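Local coordinates for putative uncharacterized protein (Xanthomonas oryzae pv. oryzae, PDB 4KL0) that probably hydrolyses N-glycosidic bonds, as nucleoside hydrolases do, and binds a calcium ion in the core of its Rossmann-like fold, at residues P40-T45 against V149-M154; G241-R244 against G250-L253. All blocks are in the same frame, centred on the assembly; numbering follows the deposited sequence.

Contact 1. Residues P40-T45 against V149-M154. With CA (calcium ion), chain B.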
# COMPACT_ATOMS: atom_id res chain seq x y z
N PRO A 40 -0.96 4.57 8.57
CA PRO A 40 -2.09 3.67 8.39
C PRO A 40 -2.18 2.93 7.08
O PRO A 40 -2.92 1.95 6.99
CB PRO A 40 -3.33 4.61 8.43
CG PRO A 40 -2.79 5.99 8.86
CD PRO A 40 -1.33 6.00 8.50
N ASP A 41 -1.42 3.38 6.08
CA ASP A 41 -1.69 3.02 4.67
C ASP A 41 -1.68 1.53 4.38
O ASP A 41 -2.56 1.02 3.68
CB ASP A 41 -0.59 3.59 3.83
CG ASP A 41 -0.84 4.96 3.46
OD1 ASP A 41 -0.68 5.87 4.35
OD2 ASP A 41 -1.16 5.15 2.27
N ASP A 42 -0.63 0.83 4.83
CA ASP A 42 -0.54 -0.58 4.48
C ASP A 42 -1.68 -1.36 5.06
O ASP A 42 -2.22 -2.27 4.40
CB ASP A 42 0.84 -1.16 4.90
CG ASP A 42 2.00 -0.41 4.26
OD1 ASP A 42 2.62 -1.02 3.38
OD2 ASP A 42 2.28 0.79 4.64
N VAL A 43 -2.05 -1.04 6.31
CA VAL A 43 -3.14 -1.80 6.94
C VAL A 43 -4.50 -1.49 6.34
O VAL A 43 -5.33 -2.40 6.23
CB VAL A 43 -3.09 -1.64 8.45
CG1 VAL A 43 -4.38 -2.25 9.10
CG2 VAL A 43 -1.81 -2.38 8.95
N VAL A 44 -4.73 -0.25 5.87
CA VAL A 44 -5.93 0.02 5.09
C VAL A 44 -5.92 -0.85 3.83
O VAL A 44 -6.97 -1.41 3.43
CB VAL A 44 -6.06 1.52 4.69
CG1 VAL A 44 -7.40 1.71 3.91
CG2 VAL A 44 -6.04 2.39 5.98
N THR A 45 -4.73 -1.03 3.23
CA THR A 45 -4.65 -1.85 2.02
C THR A 45 -5.00 -3.31 2.34
O THR A 45 -5.70 -3.97 1.55
CB THR A 45 -3.22 -1.80 1.43
OG1 THR A 45 -2.85 -0.44 1.28
CG2 THR A 45 -3.16 -2.50 0.07
N VAL A 149 2.37 -6.37 -6.20
CA VAL A 149 1.98 -5.03 -5.77
C VAL A 149 2.99 -4.52 -4.74
O VAL A 149 3.25 -5.19 -3.71
CB VAL A 149 0.57 -5.08 -5.16
CG1 VAL A 149 0.22 -3.68 -4.65
CG2 VAL A 149 -0.48 -5.54 -6.24
N VAL A 150 3.59 -3.37 -5.05
CA VAL A 150 4.68 -2.86 -4.18
C VAL A 150 4.22 -1.61 -3.50
O VAL A 150 3.96 -0.60 -4.14
CB VAL A 150 5.94 -2.60 -5.04
CG1 VAL A 150 7.04 -1.97 -4.20
CG2 VAL A 150 6.34 -3.90 -5.77
N ILE A 151 4.10 -1.67 -2.16
CA ILE A 151 3.66 -0.51 -1.41
C ILE A 151 4.67 -0.24 -0.31
O ILE A 151 4.30 0.28 0.70
CB ILE A 151 2.25 -0.70 -0.82
CG1 ILE A 151 2.10 -2.03 -0.05
CG2 ILE A 151 1.21 -0.71 -1.99
CD1 ILE A 151 0.78 -2.20 0.68
N ALA A 152 5.94 -0.50 -0.59
CA ALA A 152 7.06 -0.25 0.33
C ALA A 152 8.33 -0.28 -0.43
O ALA A 152 8.27 -0.36 -1.65
CB ALA A 152 7.11 -1.35 1.47
N GLY A 153 9.47 -0.32 0.28
CA GLY A 153 10.78 -0.38 -0.38
C GLY A 153 10.91 -1.68 -1.14
O GLY A 153 10.18 -2.67 -0.91
N MET A 154 11.86 -1.70 -2.07
CA MET A 154 11.83 -2.73 -3.07
C MET A 154 12.97 -3.75 -2.90
O MET A 154 13.20 -4.53 -3.83
CB MET A 154 11.91 -2.06 -4.46
CG MET A 154 10.49 -1.66 -4.90
SD MET A 154 10.33 -0.22 -6.02
CE MET A 154 9.98 1.02 -4.82
CA CA B . 3.58 1.53 2.64
O HOH W 1 3.67 3.40 0.70
O HOH W 2 2.98 3.72 3.66
O HOH W 3 5.81 2.85 2.65

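Contact 2. Residues G241-R244 against G250-L253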
# COMPACT_ATOMS: atom_id res chain seq x y z
N GLY A 241 -15.93 5.85 10.50
CA GLY A 241 -16.81 4.81 9.92
C GLY A 241 -16.35 3.38 10.13
O GLY A 241 -17.14 2.49 10.42
N ILE A 242 -15.04 3.15 10.00
CA ILE A 242 -14.56 1.78 10.12
C ILE A 242 -14.31 1.35 11.55
O ILE A 242 -14.19 0.16 11.83
CB ILE A 242 -13.29 1.47 9.24
CG1 ILE A 242 -12.12 2.41 9.57
CG2 ILE A 242 -13.63 1.59 7.76
CD1 ILE A 242 -10.94 2.10 8.65
N ALA A 243 -14.24 2.30 12.47
CA ALA A 243 -14.04 1.97 13.86
C ALA A 243 -15.39 1.81 14.59
O ALA A 243 -15.43 1.30 15.71
CB ALA A 243 -13.18 3.01 14.51
N ARG A 244 -16.46 2.18 13.91
CA ARG A 244 -17.76 2.40 14.57
C ARG A 244 -18.25 1.16 15.33
O ARG A 244 -18.78 1.26 16.44
CB ARG A 244 -18.80 2.87 13.53
CG ARG A 244 -20.15 3.41 14.09
CD ARG A 244 -20.90 4.19 12.99
NE ARG A 244 -20.26 5.46 12.64
CZ ARG A 244 -20.02 5.87 11.38
NH1 ARG A 244 -20.35 5.10 10.34
NH2 ARG A 244 -19.44 7.03 11.16
N GLY A 250 -10.35 -1.93 12.54
CA GLY A 250 -10.90 -0.59 12.37
C GLY A 250 -10.50 0.42 13.46
O GLY A 250 -10.17 1.56 13.15
N GLU A 251 -10.52 -0.01 14.73
CA GLU A 251 -10.12 0.86 15.82
C GLU A 251 -8.61 1.14 15.72
O GLU A 251 -8.17 2.26 15.95
CB GLU A 251 -10.41 0.22 17.20
CG GLU A 251 -11.93 0.04 17.46
CD GLU A 251 -12.20 -0.67 18.78
OE1 GLU A 251 -11.30 -1.41 19.25
OE2 GLU A 251 -13.32 -0.46 19.37
N TYR A 252 -7.82 0.13 15.42
CA TYR A 252 -6.38 0.40 15.16
C TYR A 252 -6.19 1.49 14.10
O TYR A 252 -5.39 2.43 14.31
CB TYR A 252 -5.64 -0.88 14.75
CG TYR A 252 -4.31 -0.68 14.03
CD1 TYR A 252 -4.26 -0.69 12.63
CD2 TYR A 252 -3.15 -0.39 14.73
CE1 TYR A 252 -3.07 -0.49 11.95
CE2 TYR A 252 -1.95 -0.20 14.07
CZ TYR A 252 -1.92 -0.22 12.68
OH TYR A 252 -0.73 -0.00 12.01
N LEU A 253 -6.89 1.38 12.97
CA LEU A 253 -6.66 2.35 11.89
C LEU A 253 -7.06 3.74 12.33
O LEU A 253 -6.35 4.72 12.11
CB LEU A 253 -7.43 2.01 10.62
CG LEU A 253 -6.81 0.79 9.91
CD1 LEU A 253 -7.78 0.29 8.82
CD2 LEU A 253 -5.41 1.18 9.33

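Contact 1. Residues P40-T45 against V149-M154
Asp42 and Ile151 meet around a calcium ion, one supplying its side chain and the other its backbone carbonyl, a compact example of a metal joining parts of a chain that lie far apart in sequence. Beyond CB of Asp42, CG stands anti to the carbonyl carbon (chi1 -59°), which swings the carboxylate out from the first turn of helix 41-54 to the metal; this CG has CD1 of Ile151 at 4.2 Å. Both oxygens bind, unequally: OD2 of Asp42 lies 2.5 Å from the calcium ion, whereas its OD1 lies 2.8 Å away. OD1 is also hydrogen-bonded to Thr34 OG1, and this second hold limits rotation of the carboxylate. From the segment 149-154, Ile151 O completes the bridge at 2.4 Å from the calcium ion. The two oxygens OD1 of Asp42 and O of Ile151 come within 3.4 Å of each other, a proximity made tolerable by the cation they share.

Beside the metal an isoleucine side chain fills in. The Ile151 side chain runs past that of Asp42 in the opposite direction, and its CD1 passes 3.5 Å from Asp42 OD1. The same methyl then makes an apolar contact with Thr45, tip to tip, with CD1 of Ile151 4.0 Å from Thr45 CG2. Thr45 OG1 turns back into its own helix and donates to Asp41 O at 2.8 Å, approaching from the opposite face of that carbonyl to Thr45 N.

Asp35 and Asp318 add one oxygen each, and three waters complete the shell. This eightfold shell, with its bidentate aspartate, backbone carbonyl and N-terminal aspartate cluster, is characteristic of the calcium site of inosine-uridine nucleoside hydrolases.

Contact 2. Residues G241-R244 against G250-L253
Ile242, Ala243 and Gly250 bring the end of helix 236-243 against the start of helix 248-269, illustrating how a glycine lets two helical backbones approach closely. Between Ala243 and Gly250 the CA atoms are 4.3 Å apart. With no side chain in between, Gly250 presents its CA directly to Ile242 O, forming a CA-H...O contact of 3.4 Å with an angle of 154° at the hydrogen.

Ala243 and Ile242 reach different parts of helix 248-269. Ala243 lays its methyl on the next peptide, CB resting 3.6 Å from Gly250 O, and the same CB packs on the backbone of Glu251. Ile242 reaches farther along the helix: CG1 sits between the backbone N and the carbonyl carbon (chi1 57°), and the extended chain beyond it carries CD1 to Leu253. There the two side chains meet at a slant, with CD1 of Ile242 3.6 Å from Leu253 CD1. Leu373, from the C-terminal part of the chain, packs on Ile242 as well.

The result is an interhelical contact between consecutive helices, in which a glycine allows the backbones to come close where a short link turns the chain from helix 236-243 into helix 248-269, here at some distance from the calcium site.

How the contacts relate
From the N terminus, the chain passes through strand 28-34 into helix 41-54, then runs through strands 58-65 and 93-96 and intervening helices before strand 146-150 returns beside 28-34. Contact 1 closes that loop of about a hundred residues at the C-terminal ends of these neighbouring parallel strands. Contact 2 opens later and closes only a short turn between consecutive helices, so the two follow in series, neither nested nor crossed. Their centres lie about 18 Å apart, yet they touch directly: Leu253 CD2 sits 3.6 Å from Val43 CG1 and also packs on Pro40 and Val44. Helix 248-269 thus packs on helix 236-243 through contact 2 and on the calcium-binding helix 41-54 through Leu253.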